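Local coordinates for Tol-Pal system protein TolB (Acinetobacter baumannii, PDB 7MX5), which is probably the periplasmic component of the Tol-Pal system, which takes part in outer membrane invagination during cell division and in maintaining outer membrane integrity, at residues V139-Q153 with T164-A176. Sequence-based numbering, arbitrary orientation.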
ATOM      1  N   VAL A 139      -3.889  -4.347 -10.720  1.00 29.03           N
ATOM      2  CA  VAL A 139      -4.340  -4.740 -12.050  1.00 37.33           C
ATOM      3  C   VAL A 139      -4.460  -6.256 -12.084  1.00 42.63           C
ATOM      4  O   VAL A 139      -3.460  -6.967 -11.926  1.00 40.29           O
ATOM      5  CB  VAL A 139      -3.390  -4.247 -13.151  1.00 34.39           C
ATOM      6  CG1 VAL A 139      -3.890  -4.698 -14.515  1.00 31.40           C
ATOM      7  CG2 VAL A 139      -3.258  -2.734 -13.101  1.00 38.28           C
ATOM      8  N   LEU A 140      -5.679  -6.746 -12.290  1.00 38.38           N
ATOM      9  CA  LEU A 140      -5.925  -8.173 -12.439  1.00 38.06           C
ATOM     10  C   LEU A 140      -5.733  -8.568 -13.897  1.00 41.17           C
ATOM     11  O   LEU A 140      -6.351  -7.982 -14.793  1.00 40.72           O
ATOM     12  CB  LEU A 140      -7.337  -8.533 -11.974  1.00 34.90           C
ATOM     13  CG  LEU A 140      -7.637  -8.353 -10.485  1.00 50.27           C
ATOM     14  CD1 LEU A 140      -9.101  -8.639 -10.195  1.00 45.61           C
ATOM     15  CD2 LEU A 140      -6.738  -9.248  -9.649  1.00 44.07           C
ATOM     16  N   ARG A 141      -4.874  -9.555 -14.131  1.00 39.56           N
ATOM     17  CA  ARG A 141      -4.598 -10.064 -15.468  1.00 32.23           C
ATOM     18  C   ARG A 141      -5.143 -11.481 -15.574  1.00 42.83           C
ATOM     19  O   ARG A 141      -4.737 -12.364 -14.810  1.00 32.66           O
ATOM     20  CB  ARG A 141      -3.100 -10.042 -15.769  1.00 40.81           C
ATOM     21  CG  ARG A 141      -2.467  -8.666 -15.677  1.00 42.05           C
ATOM     22  CD  ARG A 141      -1.004  -8.717 -16.080  1.00 46.01           C
ATOM     23  NE  ARG A 141      -0.337  -7.435 -15.896  1.00 43.89           N
ATOM     24  CZ  ARG A 141       0.937  -7.207 -16.183  1.00 37.53           C
ATOM     25  NH1 ARG A 141       1.714  -8.156 -16.676  1.00 44.63           N
ATOM     26  NH2 ARG A 141       1.444  -5.996 -15.968  1.00 45.50           N
ATOM     27  N   ASN A 142      -6.057 -11.695 -16.517  1.00 41.60           N
ATOM     28  CA  ASN A 142      -6.672 -13.003 -16.728  1.00 35.20           C
ATOM     29  C   ASN A 142      -6.819 -13.248 -18.224  1.00 45.43           C
ATOM     30  O   ASN A 142      -7.788 -12.780 -18.844  1.00 44.41           O
ATOM     31  CB  ASN A 142      -8.023 -13.103 -16.025  1.00 38.31           C
ATOM     32  CG  ASN A 142      -8.451 -14.538 -15.786  1.00 51.13           C
ATOM     33  OD1 ASN A 142      -7.854 -15.473 -16.320  1.00 56.80           O
ATOM     34  ND2 ASN A 142      -9.494 -14.718 -14.987  1.00 41.09           N
ATOM     35  N   PRO A 143      -5.881 -13.974 -18.839  1.00 40.24           N
ATOM     36  CA  PRO A 143      -6.063 -14.351 -20.249  1.00 56.92           C
ATOM     37  C   PRO A 143      -7.193 -15.342 -20.454  1.00 49.43           C
ATOM     38  O   PRO A 143      -7.676 -15.479 -21.585  1.00 46.42           O
ATOM     39  CB  PRO A 143      -4.706 -14.956 -20.645  1.00 53.51           C
ATOM     40  CG  PRO A 143      -3.815 -14.829 -19.440  1.00 51.26           C
ATOM     41  CD  PRO A 143      -4.669 -14.561 -18.251  1.00 48.34           C
ATOM     42  N   ALA A 144      -7.630 -16.030 -19.400  1.00 49.58           N
ATOM     43  CA  ALA A 144      -8.818 -16.873 -19.451  1.00 47.45           C
ATOM     44  C   ALA A 144     -10.107 -16.064 -19.408  1.00 48.08           C
ATOM     45  O   ALA A 144     -11.179 -16.637 -19.186  1.00 50.29           O
ATOM     46  CB  ALA A 144      -8.797 -17.886 -18.305  1.00 51.10           C
ATOM     47  N   THR A 145     -10.019 -14.750 -19.592  1.00 40.55           N
ATOM     48  CA  THR A 145     -11.186 -13.887 -19.776  1.00 44.26           C
ATOM     49  C   THR A 145     -10.786 -12.834 -20.796  1.00 41.85           C
ATOM     50  O   THR A 145     -10.406 -11.710 -20.442  1.00 48.41           O
ATOM     51  CB  THR A 145     -11.637 -13.260 -18.455  1.00 46.81           C
ATOM     52  OG1 THR A 145     -11.959 -14.296 -17.519  1.00 44.31           O
ATOM     53  CG2 THR A 145     -12.869 -12.389 -18.668  1.00 51.71           C
ATOM     54  N   PRO A 146     -10.837 -13.174 -22.086  1.00 47.32           N
ATOM     55  CA  PRO A 146     -10.332 -12.240 -23.107  1.00 48.84           C
ATOM     56  C   PRO A 146     -11.079 -10.920 -23.146  1.00 47.64           C
ATOM     57  O   PRO A 146     -10.506  -9.913 -23.577  1.00 46.84           O
ATOM     58  CB  PRO A 146     -10.497 -13.026 -24.416  1.00 48.60           C
ATOM     59  CG  PRO A 146     -11.514 -14.079 -24.116  1.00 51.56           C
ATOM     60  CD  PRO A 146     -11.339 -14.427 -22.671  1.00 47.57           C
ATOM     61  N   ALA A 147     -12.339 -10.890 -22.703  1.00 49.24           N
ATOM     62  CA  ALA A 147     -13.086  -9.637 -22.690  1.00 48.30           C
ATOM     63  C   ALA A 147     -12.588  -8.706 -21.590  1.00 55.36           C
ATOM     64  O   ALA A 147     -12.516  -7.487 -21.787  1.00 51.85           O
ATOM     65  CB  ALA A 147     -14.580  -9.916 -22.525  1.00 48.64           C
ATOM     66  N   GLU A 148     -12.251  -9.258 -20.425  1.00 54.47           N
ATOM     67  CA  GLU A 148     -11.644  -8.470 -19.359  1.00 47.12           C
ATOM     68  C   GLU A 148     -10.254  -9.007 -19.044  1.00 48.31           C
ATOM     69  O   GLU A 148      -9.985  -9.427 -17.913  1.00 36.92           O
ATOM     70  CB  GLU A 148     -12.515  -8.479 -18.101  1.00 49.83           C
ATOM     71  CG  GLU A 148     -14.008  -8.419 -18.362  1.00 51.33           C
ATOM     72  CD  GLU A 148     -14.821  -8.582 -17.092  1.00 62.04           C
ATOM     73  OE1 GLU A 148     -14.602  -7.802 -16.142  1.00 66.14           O
ATOM     74  OE2 GLU A 148     -15.677  -9.490 -17.043  1.00 68.83           O
ATOM     75  N   ARG A 149      -9.368  -9.000 -20.044  1.00 43.39           N
ATOM     76  CA  ARG A 149      -8.020  -9.523 -19.848  1.00 40.41           C
ATOM     77  C   ARG A 149      -7.271  -8.730 -18.784  1.00 45.24           C
ATOM     78  O   ARG A 149      -6.511  -9.300 -17.993  1.00 37.07           O
ATOM     79  CB  ARG A 149      -7.257  -9.505 -21.172  1.00 36.47           C
ATOM     80  CG  ARG A 149      -6.136 -10.524 -21.261  1.00 51.48           C
ATOM     81  CD  ARG A 149      -5.321 -10.329 -22.529  1.00 57.98           C
ATOM     82  NE  ARG A 149      -6.050 -10.763 -23.715  1.00 63.66           N
ATOM     83  CZ  ARG A 149      -5.969 -11.978 -24.240  1.00 69.12           C
ATOM     84  NH1 ARG A 149      -5.193 -12.910 -23.711  1.00 62.71           N
ATOM     85  NH2 ARG A 149      -6.685 -12.265 -25.323  1.00 52.76           N
ATOM     86  N   TYR A 150      -7.474  -7.416 -18.750  1.00 39.88           N
ATOM     87  CA  TYR A 150      -6.860  -6.547 -17.756  1.00 37.90           C
ATOM     88  C   TYR A 150      -7.953  -5.737 -17.079  1.00 35.16           C
ATOM     89  O   TYR A 150      -8.810  -5.161 -17.755  1.00 38.15           O
ATOM     90  CB  TYR A 150      -5.824  -5.615 -18.394  1.00 36.61           C
ATOM     91  CG  TYR A 150      -4.653  -6.330 -19.030  1.00 41.14           C
ATOM     92  CD1 TYR A 150      -4.751  -6.864 -20.309  1.00 46.54           C
ATOM     93  CD2 TYR A 150      -3.445  -6.462 -18.358  1.00 39.49           C
ATOM     94  CE1 TYR A 150      -3.683  -7.514 -20.898  1.00 46.46           C
ATOM     95  CE2 TYR A 150      -2.371  -7.110 -18.938  1.00 50.41           C
ATOM     96  CZ  TYR A 150      -2.495  -7.634 -20.209  1.00 50.80           C
ATOM     97  OH  TYR A 150      -1.429  -8.280 -20.792  1.00 52.98           O
ATOM     98  N   THR A 151      -7.923  -5.695 -15.750  1.00 38.52           N
ATOM     99  CA  THR A 151      -8.916  -4.969 -14.968  1.00 39.21           C
ATOM    100  C   THR A 151      -8.203  -4.160 -13.896  1.00 46.36           C
ATOM    101  O   THR A 151      -7.544  -4.731 -13.021  1.00 36.03           O
ATOM    102  CB  THR A 151      -9.930  -5.923 -14.331  1.00 34.28           C
ATOM    103  OG1 THR A 151     -10.635  -6.632 -15.358  1.00 41.14           O
ATOM    104  CG2 THR A 151     -10.927  -5.150 -13.484  1.00 34.82           C
ATOM    105  N   LEU A 152      -8.331  -2.838 -13.968  1.00 45.52           N
ATOM    106  CA  LEU A 152      -7.794  -1.949 -12.947  1.00 37.42           C
ATOM    107  C   LEU A 152      -8.814  -1.825 -11.822  1.00 43.79           C
ATOM    108  O   LEU A 152      -9.949  -1.392 -12.050  1.00 33.33           O
ATOM    109  CB  LEU A 152      -7.466  -0.578 -13.534  1.00 24.10           C
ATOM    110  CG  LEU A 152      -6.957   0.468 -12.541  1.00 29.57           C
ATOM    111  CD1 LEU A 152      -5.823  -0.087 -11.694  1.00 34.41           C
ATOM    112  CD2 LEU A 152      -6.513   1.718 -13.272  1.00 32.24           C
ATOM    113  N   GLN A 153      -8.411  -2.205 -10.613  1.00 36.53           N
ATOM    114  CA  GLN A 153      -9.301  -2.212  -9.463  1.00 39.94           C
ATOM    115  C   GLN A 153      -8.665  -1.466  -8.301  1.00 45.15           C
ATOM    116  O   GLN A 153      -7.439  -1.367  -8.198  1.00 36.01           O
ATOM    117  CB  GLN A 153      -9.640  -3.642  -9.024  1.00 33.94           C
ATOM    118  CG  GLN A 153     -10.659  -4.341  -9.901  1.00 43.81           C
ATOM    119  CD  GLN A 153     -11.399  -5.438  -9.164  1.00 53.87           C
ATOM    120  OE1 GLN A 153     -10.876  -6.029  -8.217  1.00 43.73           O
ATOM    121  NE2 GLN A 153     -12.624  -5.717  -9.593  1.00 40.53           N
ATOM    122  N   THR A 164     -13.957  -1.349  -9.534  1.00 39.40           N
ATOM    123  CA  THR A 164     -13.353  -1.467 -10.855  1.00 43.92           C
ATOM    124  C   THR A 164     -13.240  -0.086 -11.489  1.00 46.23           C
ATOM    125  O   THR A 164     -14.251   0.586 -11.721  1.00 43.75           O
ATOM    126  CB  THR A 164     -14.176  -2.400 -11.739  1.00 46.37           C
ATOM    127  OG1 THR A 164     -14.174  -3.718 -11.173  1.00 49.31           O
ATOM    128  CG2 THR A 164     -13.588  -2.458 -13.140  1.00 38.09           C
ATOM    129  N   VAL A 165     -12.006   0.337 -11.768  1.00 45.33           N
ATOM    130  CA  VAL A 165     -11.784   1.629 -12.407  1.00 43.25           C
ATOM    131  C   VAL A 165     -11.911   1.508 -13.919  1.00 42.92           C
ATOM    132  O   VAL A 165     -12.469   2.391 -14.579  1.00 38.85           O
ATOM    133  CB  VAL A 165     -10.411   2.190 -11.995  1.00 42.00           C
ATOM    134  CG1 VAL A 165     -10.368   3.694 -12.193  1.00 45.50           C
ATOM    135  CG2 VAL A 165     -10.105   1.829 -10.553  1.00 32.81           C
ATOM    136  N   LEU A 166     -11.399   0.418 -14.488  1.00 38.68           N
ATOM    137  CA  LEU A 166     -11.424   0.195 -15.926  1.00 43.04           C
ATOM    138  C   LEU A 166     -11.090  -1.262 -16.203  1.00 46.96           C
ATOM    139  O   LEU A 166     -10.227  -1.840 -15.538  1.00 43.95           O
ATOM    140  CB  LEU A 166     -10.429   1.114 -16.650  1.00 39.75           C
ATOM    141  CG  LEU A 166     -10.257   0.896 -18.156  1.00 38.11           C
ATOM    142  CD1 LEU A 166     -11.588   1.034 -18.879  1.00 52.54           C
ATOM    143  CD2 LEU A 166      -9.232   1.858 -18.728  1.00 53.75           C
ATOM    144  N   SER A 167     -11.785  -1.848 -17.175  1.00 28.64           N
ATOM    145  CA  SER A 167     -11.476  -3.179 -17.675  1.00 35.15           C
ATOM    146  C   SER A 167     -11.305  -3.104 -19.184  1.00 37.74           C
ATOM    147  O   SER A 167     -11.953  -2.298 -19.858  1.00 34.57           O
ATOM    148  CB  SER A 167     -12.571  -4.194 -17.316  1.00 39.56           C
ATOM    149  OG  SER A 167     -13.593  -4.213 -18.297  1.00 56.25           O
ATOM    150  N   SER A 168     -10.423  -3.947 -19.715  1.00 43.29           N
ATOM    151  CA  SER A 168     -10.108  -3.887 -21.134  1.00 41.29           C
ATOM    152  C   SER A 168      -9.511  -5.210 -21.586  1.00 46.24           C
ATOM    153  O   SER A 168      -8.939  -5.961 -20.793  1.00 45.47           O
ATOM    154  CB  SER A 168      -9.145  -2.736 -21.443  1.00 31.33           C
ATOM    155  OG  SER A 168      -8.535  -2.911 -22.710  1.00 41.08           O
ATOM    156  N   ARG A 169      -9.654  -5.478 -22.884  1.00 41.06           N
ATOM    157  CA  ARG A 169      -9.002  -6.607 -23.530  1.00 42.85           C
ATOM    158  C   ARG A 169      -7.543  -6.328 -23.859  1.00 41.17           C
ATOM    159  O   ARG A 169      -6.888  -7.177 -24.476  1.00 49.19           O
ATOM    160  CB  ARG A 169      -9.753  -6.985 -24.810  1.00 46.07           C
ATOM    161  CG  ARG A 169     -11.254  -7.108 -24.626  1.00 57.82           C
ATOM    162  CD  ARG A 169     -12.028  -6.692 -25.863  1.00 69.59           C
ATOM    163  NE  ARG A 169     -13.422  -6.409 -25.541  1.00 70.26           N
ATOM    164  CZ  ARG A 169     -14.440  -7.194 -25.868  1.00 73.21           C
ATOM    165  NH1 ARG A 169     -14.257  -8.320 -26.538  1.00 65.04           N
ATOM    166  NH2 ARG A 169     -15.672  -6.842 -25.511  1.00 83.00           N
ATOM    167  N   ASP A 170      -7.026  -5.175 -23.466  1.00 38.38           N
ATOM    168  CA  ASP A 170      -5.685  -4.723 -23.793  1.00 37.05           C
ATOM    169  C   ASP A 170      -4.952  -4.345 -22.516  1.00 45.91           C
ATOM    170  O   ASP A 170      -5.583  -4.062 -21.491  1.00 34.71           O
ATOM    171  CB  ASP A 170      -5.739  -3.527 -24.754  1.00 44.86           C
ATOM    172  CG  ASP A 170      -6.276  -3.905 -26.122  1.00 62.29           C
ATOM    173  OD1 ASP A 170      -5.576  -4.635 -26.854  1.00 48.24           O
ATOM    174  OD2 ASP A 170      -7.401  -3.481 -26.460  1.00 63.72           O
ATOM    175  N   PRO A 171      -3.618  -4.346 -22.540  1.00 50.72           N
ATOM    176  CA  PRO A 171      -2.849  -4.124 -21.306  1.00 38.61           C
ATOM    177  C   PRO A 171      -3.206  -2.820 -20.606  1.00 39.38           C
ATOM    178  O   PRO A 171      -3.329  -1.766 -21.233  1.00 45.15           O
ATOM    179  CB  PRO A 171      -1.395  -4.115 -21.790  1.00 45.83           C
ATOM    180  CG  PRO A 171      -1.395  -4.877 -23.063  1.00 38.87           C
ATOM    181  CD  PRO A 171      -2.774  -4.836 -23.647  1.00 42.30           C
ATOM    182  N   ILE A 172      -3.378  -2.911 -19.288  1.00 38.23           N
ATOM    183  CA  ILE A 172      -3.468  -1.758 -18.399  1.00 37.16           C
ATOM    184  C   ILE A 172      -2.329  -1.884 -17.398  1.00 34.79           C
ATOM    185  O   ILE A 172      -2.254  -2.877 -16.663  1.00 33.58           O
ATOM    186  CB  ILE A 172      -4.825  -1.683 -17.683  1.00 40.85           C
ATOM    187  CG1 ILE A 172      -5.946  -1.388 -18.681  1.00 41.27           C
ATOM    188  CG2 ILE A 172      -4.791  -0.624 -16.590  1.00 35.03           C
ATOM    189  CD1 ILE A 172      -7.334  -1.533 -18.094  1.00 45.67           C
ATOM    190  N   LEU A 173      -1.441  -0.891 -17.372  1.00 28.98           N
ATOM    191  CA  LEU A 173      -0.198  -0.997 -16.623  1.00 30.96           C
ATOM    192  C   LEU A 173       0.008   0.209 -15.717  1.00 43.13           C
ATOM    193  O   LEU A 173      -0.466   1.313 -15.999  1.00 42.52           O
ATOM    194  CB  LEU A 173       1.012  -1.130 -17.562  1.00 31.70           C
ATOM    195  CG  LEU A 173       0.867  -2.034 -18.787  1.00 39.61           C
ATOM    196  CD1 LEU A 173       1.984  -1.764 -19.780  1.00 33.95           C
ATOM    197  CD2 LEU A 173       0.854  -3.497 -18.375  1.00 39.67           C
ATOM    198  N   SER A 174       0.726  -0.032 -14.619  1.00 37.53           N
ATOM    199  CA  SER A 174       1.289   0.979 -13.730  1.00 34.01           C
ATOM    200  C   SER A 174       0.249   1.953 -13.187  1.00 31.58           C
ATOM    201  O   SER A 174       0.227   3.122 -13.591  1.00 32.93           O
ATOM    202  CB  SER A 174       2.389   1.754 -14.458  1.00 38.54           C
ATOM    203  OG  SER A 174       3.367   0.875 -14.984  1.00 48.36           O
ATOM    204  N   PRO A 175      -0.614   1.525 -12.267  1.00 30.99           N
ATOM    205  CA  PRO A 175      -1.487   2.489 -11.581  1.00 38.46           C
ATOM    206  C   PRO A 175      -0.670   3.348 -10.625  1.00 35.76           C
ATOM    207  O   PRO A 175       0.149   2.839  -9.857  1.00 41.70           O
ATOM    208  CB  PRO A 175      -2.496   1.609 -10.832  1.00 26.58           C
ATOM    209  CG  PRO A 175      -2.186   0.191 -11.198  1.00 37.27           C
ATOM    210  CD  PRO A 175      -0.827   0.144 -11.805  1.00 40.01           C
ATOM    211  N   ALA A 176      -0.892   4.660 -10.686  1.00 32.12           N
ATOM    212  CA  ALA A 176      -0.169   5.617  -9.860  1.00 33.78           C
ATOM    213  C   ALA A 176      -1.163   6.543  -9.179  1.00 40.77           C
ATOM    214  O   ALA A 176      -2.064   7.080  -9.831  1.00 33.95           O
ATOM    215  CB  ALA A 176       0.830   6.427 -10.690  1.00 34.45           C
TER
HETATM  216  O   HOH W   1      -0.639  -4.591 -15.065  1.00 32.25           O
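An antiparallel beta hairpin and the step from one propeller blade to the next meet here, with Y150 and L152 touching both the partner strand and the next blade. Y150 and S168 form a hydrogen-bonded pair, Y150 N donating to S168 O at 2.9 Å. L152 pairs likewise with L166, its N 2.7 Å from L166 O. A classic bulge then sets V165 and L166 against L152, whose carbonyl O takes a bond from V165 N (2.7 Å) and a weak one from L166 N. In the six-bladed beta-propeller, strand 163-168 is the outer strand of one blade, and the chain passes through R169-P171 into 172-177, the first strand of the next; S168 OG accepts from D170 N, making an ST turn at this step. P171 CA sits over the face of the Y150 ring, 3.4 Å from its centroid and 9° off the normal, a CH-pi contact in which the flat ring offers its face to a C-H polarised by the neighbouring amide groups. With CG anti to the backbone N (chi1 177°), L152 sends its branched end between the blades: CD1 meets P175 CG at 3.7 Å, CG meets V165 CB, and Y186 adjoins it. V139 CG2 packs on the same proline, a compact beta-branched residue suiting this buried spot. At the polar margin the long, extended R141 donates from NH2 to water 1 (2.7 Å from its O), and the water donates to I172 O. On the other face of the hairpin, Q153 NE2 donates to T164 OG1 at 3.0 Å, while Q153 OE1 is hydrogen-bonded to Y138 OH.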